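Local atomic coordinates of PAN2-PAN3 deadenylation complex catalytic subunit pan2 (Neurospora crassa, PDB entry 4CZW), a protein that probably serves as the catalytic exonuclease subunit of the PAN deadenylation complex, shortening mRNA poly(A) tails to release 5'-AMP. Residues A[226-232]-A[301-305]; A[290-296]-A[318-324]; A[492-496]-A[532-536]; A[91-96]-A[559-564]; A[112-118]-A[140-144]. One frame throughout, in Å; residues are numbered along the deposited sequence.

Contact 1. Residues A[226-232]-A[301-305]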
# COMPACT_ATOMS: atom_id res chain seq x y z
N THR A 226 -31.13 13.15 1.50
CA THR A 226 -29.92 13.32 0.70
C THR A 226 -28.67 12.85 1.43
O THR A 226 -28.68 12.66 2.64
CB THR A 226 -29.73 14.79 0.28
OG1 THR A 226 -29.49 15.59 1.44
CG2 THR A 226 -30.97 15.31 -0.43
N PHE A 227 -27.59 12.67 0.67
CA PHE A 227 -26.31 12.25 1.23
C PHE A 227 -25.72 13.34 2.11
O PHE A 227 -25.05 13.06 3.11
CB PHE A 227 -25.33 11.88 0.11
CG PHE A 227 -23.94 11.57 0.60
CD1 PHE A 227 -23.64 10.34 1.15
CD2 PHE A 227 -22.93 12.52 0.49
CE1 PHE A 227 -22.36 10.06 1.59
CE2 PHE A 227 -21.65 12.24 0.94
CZ PHE A 227 -21.37 11.01 1.49
N SER A 228 -25.96 14.59 1.74
CA SER A 228 -25.47 15.74 2.50
C SER A 228 -26.07 15.76 3.90
O SER A 228 -25.40 16.12 4.87
CB SER A 228 -25.79 17.04 1.77
OG SER A 228 -25.16 17.08 0.50
N GLN A 229 -27.34 15.37 4.00
CA GLN A 229 -28.03 15.32 5.28
C GLN A 229 -27.52 14.16 6.14
O GLN A 229 -27.39 14.29 7.36
CB GLN A 229 -29.54 15.18 5.07
CG GLN A 229 -30.19 16.41 4.45
CD GLN A 229 -31.61 16.14 3.98
OE1 GLN A 229 -32.03 14.99 3.86
NE2 GLN A 229 -32.36 17.20 3.71
N VAL A 230 -27.23 13.04 5.49
CA VAL A 230 -26.71 11.86 6.19
C VAL A 230 -25.30 12.13 6.71
O VAL A 230 -24.95 11.72 7.82
CB VAL A 230 -26.72 10.62 5.27
CG1 VAL A 230 -26.02 9.45 5.94
CG2 VAL A 230 -28.15 10.25 4.90
N LEU A 231 -24.50 12.82 5.90
CA LEU A 231 -23.15 13.19 6.29
C LEU A 231 -23.17 14.16 7.48
O LEU A 231 -22.40 14.00 8.43
CB LEU A 231 -22.40 13.82 5.12
CG LEU A 231 -21.01 14.39 5.42
CD1 LEU A 231 -20.11 13.32 6.00
CD2 LEU A 231 -20.40 14.99 4.17
N LYS A 232 -24.04 15.15 7.40
CA LYS A 232 -24.19 16.14 8.47
C LYS A 232 -24.61 15.48 9.78
O LYS A 232 -24.10 15.81 10.85
CB LYS A 232 -25.20 17.21 8.07
CG LYS A 232 -25.59 18.15 9.21
CD LYS A 232 -26.60 19.19 8.75
CE LYS A 232 -27.05 20.06 9.91
NZ LYS A 232 -25.90 20.72 10.58
N VAL A 301 -22.13 21.84 11.25
CA VAL A 301 -21.65 21.46 9.93
C VAL A 301 -22.79 21.46 8.92
O VAL A 301 -23.85 20.88 9.17
CB VAL A 301 -20.97 20.08 9.95
CG1 VAL A 301 -20.89 19.49 8.56
CG2 VAL A 301 -19.59 20.18 10.58
N TYR A 302 -22.57 22.11 7.78
CA TYR A 302 -23.58 22.17 6.73
C TYR A 302 -23.01 21.65 5.41
O TYR A 302 -22.01 22.16 4.91
CB TYR A 302 -24.09 23.60 6.56
CG TYR A 302 -24.54 24.23 7.85
CD1 TYR A 302 -25.83 24.05 8.32
CD2 TYR A 302 -23.67 25.01 8.61
CE1 TYR A 302 -26.25 24.62 9.51
CE2 TYR A 302 -24.08 25.59 9.79
CZ TYR A 302 -25.37 25.39 10.24
OH TYR A 302 -25.79 25.97 11.42
N CYS A 303 -23.65 20.62 4.85
CA CYS A 303 -23.18 20.00 3.63
C CYS A 303 -24.14 20.23 2.46
O CYS A 303 -25.36 20.20 2.64
CB CYS A 303 -22.97 18.50 3.84
SG CYS A 303 -22.24 17.64 2.43
N TYR A 304 -23.58 20.46 1.28
CA TYR A 304 -24.39 20.72 0.09
C TYR A 304 -23.91 19.89 -1.10
O TYR A 304 -22.74 19.53 -1.19
CB TYR A 304 -24.38 22.20 -0.26
CG TYR A 304 -24.76 23.10 0.89
CD1 TYR A 304 -26.10 23.32 1.21
CD2 TYR A 304 -23.79 23.73 1.66
CE1 TYR A 304 -26.45 24.14 2.27
CE2 TYR A 304 -24.14 24.56 2.71
CZ TYR A 304 -25.47 24.76 3.01
OH TYR A 304 -25.82 25.57 4.06
N GLU A 305 -24.83 19.60 -2.02
CA GLU A 305 -24.51 18.80 -3.20
C GLU A 305 -25.37 19.22 -4.39
O GLU A 305 -26.38 19.90 -4.23
CB GLU A 305 -24.72 17.32 -2.90
CG GLU A 305 -26.17 16.93 -2.65
CD GLU A 305 -26.33 15.48 -2.24
OE1 GLU A 305 -25.85 15.12 -1.15
OE2 GLU A 305 -26.93 14.71 -3.02
O HOH W 1 -27.92 12.66 -2.10
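The rings of Tyr-302 and Phe-227 each meet a charged partner. Lys-232 NZ stands 4.5 Å from the centroid of the Tyr-302 ring, 31° off its normal, an off-centre cation-pi contact, while Phe-227 receives Glu-305 OE1 at its edge, near the ring plane. The third flat group is the Glu-305 carboxylate, set against the first turn of a helix. Its OE1 accepts twice from Ser-228: from the backbone N at 2.9 Å, nearly in line with the C-O bond although the N-H is bent (130°), and from OG at 2.7 Å on the anti lone pair. At this helix N-terminus its negative charge is probably stabilised. A water donates to Glu-305 OE2 and accepts from Phe-227 N. Thr-226 and Gln-229 close the same end as a capping box. One turn on, Lys-232 lays its extended methylenes along the Val-301 carbonyl and turns only at the tip (chi4 57°) to give NZ to that O; the length modelled for this bond is doubtful. Glu-236 also pairs with the ammonium. Between the polar ends, Leu-231 CD2 packs on Cys-303 SG. In the pseudo-UCH domain, helix 227-235 runs alongside strand 300-305, nearly antiparallel, with Leu-231 reaching strands 291-297 and 266-270.

Contact 2. Residues A[290-296]-A[318-324]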
# COMPACT_ATOMS: atom_id res chain seq x y z
N GLU A 290 -20.47 13.04 -6.51
CA GLU A 290 -19.02 12.98 -6.67
C GLU A 290 -18.37 14.25 -6.14
O GLU A 290 -17.15 14.38 -6.13
CB GLU A 290 -18.64 12.77 -8.14
CG GLU A 290 -19.05 13.92 -9.05
CD GLU A 290 -18.30 13.91 -10.37
OE1 GLU A 290 -17.05 13.87 -10.34
OE2 GLU A 290 -18.96 13.95 -11.43
N GLU A 291 -19.20 15.18 -5.69
CA GLU A 291 -18.71 16.47 -5.22
C GLU A 291 -19.61 17.05 -4.14
O GLU A 291 -20.82 17.16 -4.32
CB GLU A 291 -18.60 17.45 -6.40
CG GLU A 291 -17.66 18.61 -6.16
CD GLU A 291 -17.44 19.44 -7.41
OE1 GLU A 291 -18.43 19.82 -8.06
OE2 GLU A 291 -16.26 19.70 -7.75
N ILE A 292 -19.01 17.40 -3.00
CA ILE A 292 -19.76 18.00 -1.90
C ILE A 292 -19.06 19.24 -1.36
O ILE A 292 -17.85 19.40 -1.52
CB ILE A 292 -19.95 17.00 -0.73
CG1 ILE A 292 -18.60 16.51 -0.22
CG2 ILE A 292 -20.82 15.83 -1.16
CD1 ILE A 292 -18.70 15.54 0.94
N GLY A 293 -19.83 20.12 -0.73
CA GLY A 293 -19.28 21.30 -0.09
C GLY A 293 -19.72 21.35 1.36
O GLY A 293 -20.90 21.19 1.66
N ILE A 294 -18.77 21.57 2.26
CA ILE A 294 -19.06 21.56 3.69
C ILE A 294 -18.77 22.89 4.37
O ILE A 294 -17.70 23.48 4.18
CB ILE A 294 -18.28 20.44 4.41
CG1 ILE A 294 -18.58 19.08 3.77
CG2 ILE A 294 -18.62 20.41 5.89
CD1 ILE A 294 -17.86 17.92 4.42
N ILE A 295 -19.73 23.37 5.16
CA ILE A 295 -19.59 24.61 5.91
C ILE A 295 -19.50 24.35 7.41
O ILE A 295 -20.39 23.73 7.99
CB ILE A 295 -20.77 25.58 5.65
CG1 ILE A 295 -21.05 25.73 4.15
CG2 ILE A 295 -20.49 26.94 6.28
CD1 ILE A 295 -21.84 26.98 3.81
N VAL A 296 -18.42 24.82 8.04
CA VAL A 296 -18.30 24.74 9.49
C VAL A 296 -18.54 26.11 10.12
O VAL A 296 -17.72 27.01 9.99
CB VAL A 296 -16.92 24.21 9.93
CG1 VAL A 296 -16.81 24.23 11.45
CG2 VAL A 296 -16.69 22.81 9.39
N HIS A 318 -18.23 32.29 1.19
CA HIS A 318 -18.52 31.65 2.47
C HIS A 318 -17.58 30.47 2.69
O HIS A 318 -16.90 30.02 1.76
CB HIS A 318 -19.98 31.19 2.51
CG HIS A 318 -20.59 31.24 3.87
ND1 HIS A 318 -21.96 31.28 4.07
CD2 HIS A 318 -20.03 31.25 5.11
CE1 HIS A 318 -22.21 31.32 5.37
NE2 HIS A 318 -21.06 31.30 6.02
N ASN A 319 -17.52 29.97 3.92
CA ASN A 319 -16.71 28.81 4.23
C ASN A 319 -17.26 27.55 3.57
O ASN A 319 -17.94 26.76 4.20
CB ASN A 319 -16.60 28.62 5.75
CG ASN A 319 -15.99 27.28 6.14
OD1 ASN A 319 -16.60 26.49 6.87
ND2 ASN A 319 -14.80 26.99 5.63
N ILE A 320 -16.98 27.39 2.28
CA ILE A 320 -17.39 26.19 1.57
C ILE A 320 -16.20 25.42 1.00
O ILE A 320 -15.71 25.73 -0.09
CB ILE A 320 -18.37 26.50 0.43
CG1 ILE A 320 -19.53 27.36 0.94
CG2 ILE A 320 -18.91 25.21 -0.16
CD1 ILE A 320 -20.57 27.67 -0.12
N THR A 321 -15.73 24.43 1.76
CA THR A 321 -14.63 23.59 1.32
C THR A 321 -15.17 22.47 0.44
O THR A 321 -15.85 21.56 0.92
CB THR A 321 -13.87 22.98 2.51
OG1 THR A 321 -13.46 24.02 3.40
CG2 THR A 321 -12.65 22.22 2.01
N VAL A 322 -14.86 22.55 -0.85
CA VAL A 322 -15.34 21.57 -1.82
C VAL A 322 -14.52 20.28 -1.77
O VAL A 322 -13.30 20.30 -1.89
CB VAL A 322 -15.29 22.14 -3.25
CG1 VAL A 322 -15.69 21.08 -4.27
CG2 VAL A 322 -16.20 23.35 -3.36
N TYR A 323 -15.21 19.16 -1.57
CA TYR A 323 -14.56 17.86 -1.52
C TYR A 323 -14.87 17.05 -2.78
O TYR A 323 -15.98 17.11 -3.31
CB TYR A 323 -15.01 17.08 -0.28
CG TYR A 323 -14.36 17.54 1.01
CD1 TYR A 323 -14.82 18.68 1.67
CD2 TYR A 323 -13.30 16.84 1.57
CE1 TYR A 323 -14.24 19.10 2.84
CE2 TYR A 323 -12.71 17.26 2.75
CZ TYR A 323 -13.18 18.39 3.38
OH TYR A 323 -12.59 18.81 4.55
N SER A 324 -13.87 16.32 -3.26
CA SER A 324 -14.05 15.46 -4.43
C SER A 324 -14.08 14.00 -4.02
O SER A 324 -13.32 13.57 -3.15
CB SER A 324 -12.94 15.70 -5.45
OG SER A 324 -13.01 17.02 -5.98
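Tyr-323, Ile-295 and Asn-319 bury the most surface where strands 291-297 and 321-334 run antiparallel. Tyr-323 forms a hydrogen-bonded pair with Ile-292, its N giving to Ile-292 O at 2.7 Å, and its CB meets Ile-292 CG1 at 3.6 Å. Its ring continues toward Ile-294, whose CD1 lies 4.1 Å from Tyr-323 CE1, and its hydroxyl bonds to Pro-264 O. Ile-294 and Thr-321 make the next hydrogen-bonded pair. Beyond it Asn-319 leaves the ladder in an inverse gamma turn, yet with CG anti to its N (chi1 169°) it offers OD1 to Val-296 N at 2.7 Å, prolonging the pairing through a side chain. Ile-295 passes Asn-319 in the opposite direction, and its CD1 packs on Ile-320 CG1 at 3.7 Å. With an alanine at Ile-295, Ile-320 would probably lose one of its apolar neighbours, and Tyr-302 and Tyr-304 of strand 300-305 part of their packing. This is an antiparallel ladder inside the mixed sheet of the UCH-like scaffold domain.

Contact 3. Residues A[492-496]-A[532-536]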
# COMPACT_ATOMS: atom_id res chain seq x y z
N ILE A 492 25.95 -5.69 0.79
CA ILE A 492 24.78 -6.11 1.55
C ILE A 492 24.70 -7.63 1.60
O ILE A 492 24.69 -8.29 0.57
CB ILE A 492 23.46 -5.57 0.94
CG1 ILE A 492 23.41 -4.04 1.04
CG2 ILE A 492 22.26 -6.17 1.65
CD1 ILE A 492 22.15 -3.45 0.45
N ASP A 493 24.66 -8.17 2.81
CA ASP A 493 24.46 -9.61 3.00
C ASP A 493 23.64 -9.83 4.26
O ASP A 493 24.13 -10.37 5.26
CB ASP A 493 25.80 -10.34 3.09
CG ASP A 493 25.64 -11.85 3.05
OD1 ASP A 493 24.65 -12.33 2.45
OD2 ASP A 493 26.50 -12.55 3.61
N ASP A 494 22.38 -9.42 4.21
CA ASP A 494 21.51 -9.47 5.38
C ASP A 494 20.76 -10.79 5.50
O ASP A 494 20.18 -11.28 4.54
CB ASP A 494 20.50 -8.32 5.33
CG ASP A 494 21.17 -6.96 5.37
OD1 ASP A 494 22.30 -6.86 5.90
OD2 ASP A 494 20.57 -5.99 4.87
N TYR A 495 20.78 -11.35 6.70
CA TYR A 495 19.92 -12.48 7.04
C TYR A 495 18.69 -11.93 7.77
O TYR A 495 18.79 -10.96 8.52
CB TYR A 495 20.66 -13.50 7.90
CG TYR A 495 21.66 -14.35 7.14
CD1 TYR A 495 22.80 -13.78 6.58
CD2 TYR A 495 21.46 -15.71 6.98
CE1 TYR A 495 23.71 -14.55 5.89
CE2 TYR A 495 22.37 -16.49 6.29
CZ TYR A 495 23.49 -15.91 5.75
OH TYR A 495 24.40 -16.67 5.05
N ILE A 496 17.54 -12.55 7.54
CA ILE A 496 16.28 -12.00 8.03
C ILE A 496 15.78 -12.67 9.30
O ILE A 496 15.56 -13.88 9.32
CB ILE A 496 15.18 -12.09 6.96
CG1 ILE A 496 15.68 -11.52 5.63
CG2 ILE A 496 13.92 -11.37 7.42
CD1 ILE A 496 16.19 -10.11 5.73
N ALA A 532 15.97 -4.72 5.99
CA ALA A 532 16.62 -5.19 4.77
C ALA A 532 15.88 -4.70 3.54
O ALA A 532 16.49 -4.35 2.53
CB ALA A 532 16.72 -6.70 4.77
N TYR A 533 14.55 -4.69 3.62
CA TYR A 533 13.72 -4.22 2.52
C TYR A 533 13.98 -2.74 2.24
O TYR A 533 13.97 -2.31 1.08
CB TYR A 533 12.24 -4.44 2.83
CG TYR A 533 11.30 -4.09 1.69
CD1 TYR A 533 10.84 -2.79 1.52
CD2 TYR A 533 10.88 -5.06 0.79
CE1 TYR A 533 9.99 -2.47 0.48
CE2 TYR A 533 10.03 -4.75 -0.25
CZ TYR A 533 9.59 -3.45 -0.40
OH TYR A 533 8.74 -3.13 -1.44
N LYS A 534 14.19 -1.98 3.30
CA LYS A 534 14.42 -0.54 3.19
C LYS A 534 15.63 -0.24 2.32
O LYS A 534 15.62 0.71 1.53
CB LYS A 534 14.60 0.08 4.58
CG LYS A 534 14.63 1.59 4.60
CD LYS A 534 14.85 2.12 6.00
CE LYS A 534 14.84 3.64 6.04
NZ LYS A 534 13.51 4.20 5.68
N LYS A 535 16.67 -1.05 2.46
CA LYS A 535 17.88 -0.90 1.66
C LYS A 535 17.58 -1.09 0.18
O LYS A 535 17.96 -0.26 -0.65
CB LYS A 535 18.95 -1.90 2.10
CG LYS A 535 19.35 -1.78 3.56
CD LYS A 535 20.38 -2.83 3.93
CE LYS A 535 20.76 -2.74 5.40
NZ LYS A 535 21.75 -3.79 5.78
N LEU A 536 16.89 -2.18 -0.14
CA LEU A 536 16.55 -2.49 -1.53
C LEU A 536 15.61 -1.44 -2.11
O LEU A 536 15.73 -1.07 -3.28
CB LEU A 536 15.91 -3.88 -1.61
CG LEU A 536 16.74 -5.03 -1.05
CD1 LEU A 536 16.03 -6.36 -1.26
CD2 LEU A 536 18.13 -5.05 -1.67
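Ile-492, Asp-494 and Ile-496 face helix 529-541 from strand 490-496, a helix-on-sheet layer of the RNase H-like exonuclease fold. The short segments run roughly antiparallel, at 146°, with axes 10.2 Å apart at their closest, so side chains alone bridge the space. The polar part is one buried salt bridge. Asp-494 and Lys-535 reach out from strand and helix to meet, and Lys-535 NZ gives a hydrogen bond of 2.7 Å to Asp-494 OD2, arriving on the syn side and 15° out of the carboxylate plane. The lysine chain is fully extended beyond CG, which carries the ammonium from the helix to the strand. Val-413 and Leu-414 of helix 412-415 touch the same lysine, and in such surroundings each charge is likely to depend strongly on the other for compensation. The apolar part lies on both sides of this bridge along the strand. On one side Ile-492 slides past the lysine stem, its CD1 lying 3.9 Å from Lys-535 CB. Farther along the strand, Ile-496, whose side chain is about 9 Å from that of the putative metal ligand Glu-447, bends at chi2 (-56°), a turn that sets Ile-496 CD1 3.6 Å from the methyl of Ala-532, its CB.

Contact 4. Residues A[91-96]-A[559-564]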
# COMPACT_ATOMS: atom_id res chain seq x y z
N MSE A 91 4.73 0.64 -5.33
CA MSE A 91 4.58 -0.47 -6.26
C MSE A 91 3.44 -0.23 -7.24
O MSE A 91 3.53 -0.61 -8.41
CB MSE A 91 4.35 -1.78 -5.50
CG MSE A 91 5.56 -2.26 -4.72
SE MSE A 91 5.33 -4.05 -3.99
CE MSE A 91 3.79 -3.73 -2.83
N LEU A 92 2.37 0.40 -6.76
CA LEU A 92 1.20 0.65 -7.59
C LEU A 92 1.45 1.76 -8.61
O LEU A 92 0.74 1.85 -9.61
CB LEU A 92 -0.00 1.01 -6.71
CG LEU A 92 -0.52 -0.10 -5.81
CD1 LEU A 92 -1.70 0.38 -4.98
CD2 LEU A 92 -0.90 -1.33 -6.63
N GLN A 93 2.45 2.59 -8.36
CA GLN A 93 2.78 3.68 -9.28
C GLN A 93 3.99 3.33 -10.15
O GLN A 93 4.18 3.92 -11.21
CB GLN A 93 3.03 4.98 -8.51
CG GLN A 93 4.26 4.96 -7.62
CD GLN A 93 4.45 6.26 -6.86
OE1 GLN A 93 3.59 7.14 -6.89
NE2 GLN A 93 5.58 6.39 -6.17
N LYS A 94 4.80 2.38 -9.69
CA LYS A 94 5.94 1.91 -10.47
C LYS A 94 5.56 0.71 -11.34
O LYS A 94 6.07 0.56 -12.45
CB LYS A 94 7.10 1.52 -9.56
CG LYS A 94 7.85 2.67 -8.92
CD LYS A 94 9.21 2.20 -8.42
CE LYS A 94 9.88 3.26 -7.56
NZ LYS A 94 9.89 4.59 -8.22
N GLY A 95 4.66 -0.12 -10.82
CA GLY A 95 4.29 -1.37 -11.45
C GLY A 95 3.94 -1.29 -12.92
O GLY A 95 3.01 -0.59 -13.32
N GLU A 96 4.71 -2.01 -13.73
CA GLU A 96 4.49 -2.05 -15.17
C GLU A 96 3.66 -3.27 -15.55
O GLU A 96 3.17 -3.38 -16.68
CB GLU A 96 5.82 -2.06 -15.91
CG GLU A 96 6.70 -0.86 -15.62
CD GLU A 96 8.13 -1.04 -16.10
OE1 GLU A 96 8.55 -2.21 -16.29
OE2 GLU A 96 8.83 -0.03 -16.29
N ASN A 559 8.77 -8.82 -2.53
CA ASN A 559 7.57 -7.98 -2.60
C ASN A 559 7.95 -6.55 -2.98
O ASN A 559 7.75 -5.61 -2.21
CB ASN A 559 6.80 -8.00 -1.27
CG ASN A 559 5.36 -7.54 -1.42
OD1 ASN A 559 4.58 -7.60 -0.48
ND2 ASN A 559 5.00 -7.08 -2.62
N ILE A 560 8.49 -6.40 -4.19
CA ILE A 560 8.91 -5.11 -4.69
C ILE A 560 8.72 -5.05 -6.21
O ILE A 560 8.66 -6.09 -6.87
CB ILE A 560 10.39 -4.81 -4.33
CG1 ILE A 560 10.68 -3.31 -4.37
CG2 ILE A 560 11.33 -5.59 -5.24
CD1 ILE A 560 12.07 -2.95 -3.92
N GLN A 561 8.61 -3.84 -6.74
CA GLN A 561 8.47 -3.64 -8.18
C GLN A 561 9.63 -2.82 -8.73
O GLN A 561 9.89 -1.71 -8.27
CB GLN A 561 7.14 -2.95 -8.50
CG GLN A 561 5.91 -3.81 -8.24
CD GLN A 561 5.67 -4.85 -9.32
OE1 GLN A 561 6.20 -4.74 -10.43
NE2 GLN A 561 4.87 -5.86 -9.00
N VAL A 562 10.33 -3.38 -9.71
CA VAL A 562 11.47 -2.70 -10.32
C VAL A 562 11.22 -2.47 -11.81
O VAL A 562 10.92 -3.42 -12.54
CB VAL A 562 12.77 -3.50 -10.14
CG1 VAL A 562 13.96 -2.69 -10.62
CG2 VAL A 562 12.95 -3.89 -8.68
N PRO A 563 11.34 -1.21 -12.26
CA PRO A 563 11.16 -0.84 -13.67
C PRO A 563 12.07 -1.65 -14.60
O PRO A 563 13.18 -2.00 -14.21
CB PRO A 563 11.53 0.64 -13.69
CG PRO A 563 11.25 1.11 -12.31
CD PRO A 563 11.61 -0.04 -11.41
N ARG A 564 11.60 -1.92 -15.81
CA ARG A 564 12.32 -2.76 -16.77
C ARG A 564 13.72 -2.23 -17.09
O ARG A 564 14.65 -3.01 -17.28
CB ARG A 564 11.52 -2.90 -18.06
CG ARG A 564 10.55 -4.07 -18.07
CD ARG A 564 9.81 -4.17 -19.40
NE ARG A 564 8.84 -3.09 -19.57
CZ ARG A 564 7.56 -3.19 -19.22
NH1 ARG A 564 7.09 -4.31 -18.70
NH2 ARG A 564 6.74 -2.16 -19.41
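Met-91, modelled as selenomethionine, brings the end of helix 81-94 in the UCH-like domain against the loop after helix 551-558 in the exonuclease domain. Its CB meets Gln-561 CG at 3.7 Å, and its own CG lies 3.9 Å from the same Gln-561 CG, the two side chains crossing at about a right angle. The chain then runs straight to SE, which rests against Asn-559, 3.3 Å from ND2 and also close to the backbone O. A final bend at chi3 (-61°) keeps CE beside that amide, 3.6 Å from Asn-559 ND2. The amide is held by other partners: His-101 O takes its ND2, and Asn-104 N gives to its OD1. Asn-559 itself, with positive phi, is the C-prime residue of the Schellman motif that ends helix 551-558. At the other end of the contact the polar grip is that of Glu-96. Its OE1 accepts from Arg-564 N at 3.1 Å, on the syn side, and OE2 adds a weak bond from the same N. That OE1 also sits over the centre of one face of the Arg-564 guanidinium, the carboxylate and guanidinium planes stacked 23° apart, so this salt bridge acts through charge and has no N-H directed at the oxygen. The domain interface therefore combines a methionine-amide contact inside (sulfur in the unlabelled protein) with an ion pair between exposed side chains, where solvent would probably weaken the attraction.

Contact 5. Residues A[112-118]-A[140-144]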
# COMPACT_ATOMS: atom_id res chain seq x y z
N THR A 112 1.47 -5.70 14.27
CA THR A 112 1.23 -4.36 14.80
C THR A 112 0.49 -4.44 16.14
O THR A 112 -0.31 -5.34 16.35
CB THR A 112 0.41 -3.51 13.80
OG1 THR A 112 0.99 -3.60 12.50
CG2 THR A 112 0.38 -2.04 14.24
N SER A 113 0.79 -3.50 17.03
CA SER A 113 0.15 -3.46 18.34
C SER A 113 -1.36 -3.23 18.22
O SER A 113 -1.82 -2.51 17.34
CB SER A 113 0.78 -2.37 19.21
OG SER A 113 0.62 -1.09 18.61
N ASN A 114 -2.11 -3.88 19.11
CA ASN A 114 -3.56 -3.76 19.19
C ASN A 114 -4.30 -4.24 17.94
O ASN A 114 -5.49 -4.00 17.79
CB ASN A 114 -3.96 -2.31 19.49
CG ASN A 114 -3.29 -1.77 20.73
OD1 ASN A 114 -3.12 -2.48 21.72
ND2 ASN A 114 -2.92 -0.49 20.70
N ALA A 115 -3.58 -4.92 17.04
CA ALA A 115 -4.19 -5.43 15.82
C ALA A 115 -5.08 -6.64 16.12
O ALA A 115 -6.09 -6.86 15.46
CB ALA A 115 -3.12 -5.80 14.81
N SER A 116 -4.69 -7.40 17.14
CA SER A 116 -5.42 -8.60 17.52
C SER A 116 -6.71 -8.27 18.27
O SER A 116 -7.55 -9.15 18.49
CB SER A 116 -4.54 -9.51 18.37
OG SER A 116 -4.10 -8.84 19.54
N VAL A 117 -6.86 -7.01 18.66
CA VAL A 117 -8.02 -6.60 19.45
C VAL A 117 -8.83 -5.51 18.75
O VAL A 117 -9.83 -5.03 19.29
CB VAL A 117 -7.59 -6.08 20.83
CG1 VAL A 117 -6.74 -7.12 21.55
CG2 VAL A 117 -6.84 -4.77 20.70
N SER A 118 -8.41 -5.13 17.54
CA SER A 118 -9.10 -4.09 16.80
C SER A 118 -9.97 -4.67 15.68
O SER A 118 -10.57 -3.93 14.91
CB SER A 118 -8.10 -3.09 16.21
OG SER A 118 -7.34 -2.47 17.24
N PHE A 140 -8.30 1.70 12.05
CA PHE A 140 -7.03 1.25 12.60
C PHE A 140 -5.84 1.88 11.88
O PHE A 140 -4.89 2.33 12.51
CB PHE A 140 -6.93 -0.28 12.53
CG PHE A 140 -5.72 -0.85 13.22
CD1 PHE A 140 -5.70 -1.01 14.59
CD2 PHE A 140 -4.61 -1.23 12.49
CE1 PHE A 140 -4.59 -1.53 15.23
CE2 PHE A 140 -3.49 -1.75 13.12
CZ PHE A 140 -3.48 -1.91 14.49
N LEU A 141 -5.91 1.91 10.55
CA LEU A 141 -4.83 2.47 9.74
C LEU A 141 -4.68 3.97 9.95
O LEU A 141 -3.58 4.46 10.19
CB LEU A 141 -5.06 2.17 8.26
CG LEU A 141 -4.56 0.81 7.76
CD1 LEU A 141 -4.79 0.67 6.27
CD2 LEU A 141 -3.09 0.64 8.10
N PHE A 142 -5.79 4.70 9.85
CA PHE A 142 -5.77 6.15 10.01
C PHE A 142 -5.21 6.57 11.36
O PHE A 142 -4.56 7.61 11.48
CB PHE A 142 -7.18 6.73 9.84
CG PHE A 142 -7.51 7.10 8.42
CD1 PHE A 142 -7.55 6.14 7.43
CD2 PHE A 142 -7.79 8.42 8.08
CE1 PHE A 142 -7.86 6.48 6.12
CE2 PHE A 142 -8.09 8.76 6.78
CZ PHE A 142 -8.13 7.79 5.80
N ASP A 143 -5.45 5.75 12.38
CA ASP A 143 -4.93 6.01 13.72
C ASP A 143 -3.43 5.71 13.79
O ASP A 143 -2.66 6.50 14.34
CB ASP A 143 -5.68 5.18 14.76
CG ASP A 143 -5.17 5.42 16.17
OD1 ASP A 143 -4.71 6.54 16.46
OD2 ASP A 143 -5.23 4.48 16.99
N LYS A 144 -3.03 4.58 13.23
CA LYS A 144 -1.64 4.14 13.29
C LYS A 144 -0.71 5.02 12.47
O LYS A 144 0.36 5.41 12.94
CB LYS A 144 -1.53 2.68 12.83
CG LYS A 144 -2.00 1.68 13.87
CD LYS A 144 -1.16 1.76 15.13
CE LYS A 144 -1.63 0.77 16.19
NZ LYS A 144 -0.82 0.88 17.44
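A type II beta turn from Thr-112 to Ala-115 holds the Ser-113 carbonyl against Phe-140 of helix 130-149. Ser-113 O lies in the plane of the ring, at its edge, 3.4 Å from Phe-140 CZ, where the rim hydrogens carry partial positive charge. Around the same end of the ring gather Thr-112 CG2, also near the plane at 3.9 Å from Phe-140 CZ, and Ala-115, whose CB is 3.9 Å from that atom. Ser-118 approaches obliquely, its OG 3.4 Å from Phe-140 CD1. The loop thus cups the ring, which reaches it because CG stands anti to the backbone N (chi1 -174°); Leu-81 of helix 81-94 touches both Phe-140 and Thr-112. One turn along the helix, Lys-144 lays its CG over a face of the phenyl ring, offset toward the rim, and bends at chi2 (-62°) to send the rest of its chain to the turn. There Lys-144 NZ gives a hydrogen bond to Ser-113 OG at 2.7 Å, while CE meets Thr-112 CG2 tip to tip at 4.0 Å. A methionine in place of Lys-144 would probably leave the Ser-113 hydroxyl without this donor and the turn less firmly held to the helix. The contact lies near the first zinc site without touching it, the Lys-144 side chain being about 10 Å from the metal. Chemically, aromatic packing seats the turn, and a single charged donor, itself largely buried, holds the Ser-113 hydroxyl.

Contacts 1 and 2 form one unit: their centres are 10 Å apart and strands 291-297 and 300-305 are neighbours in the mixed sheet of the UCH-like domain, with their segments alternating along the chain. Contact 5 comes earlier in sequence, in the helical part of that domain, about 30 Å from both, centre to centre. Contact 3 belongs to the exonuclease domain, its centre 49 Å from that of contact 1 and on the other side of the chain's centre. Contact 4 joins the two domains, and the loop it closes holds all the others. It touches contact 3, where Tyr-533 OH bonds to Asn-559 O. The pseudo-protease scaffold and the nuclease are thereby packed into one continuous body.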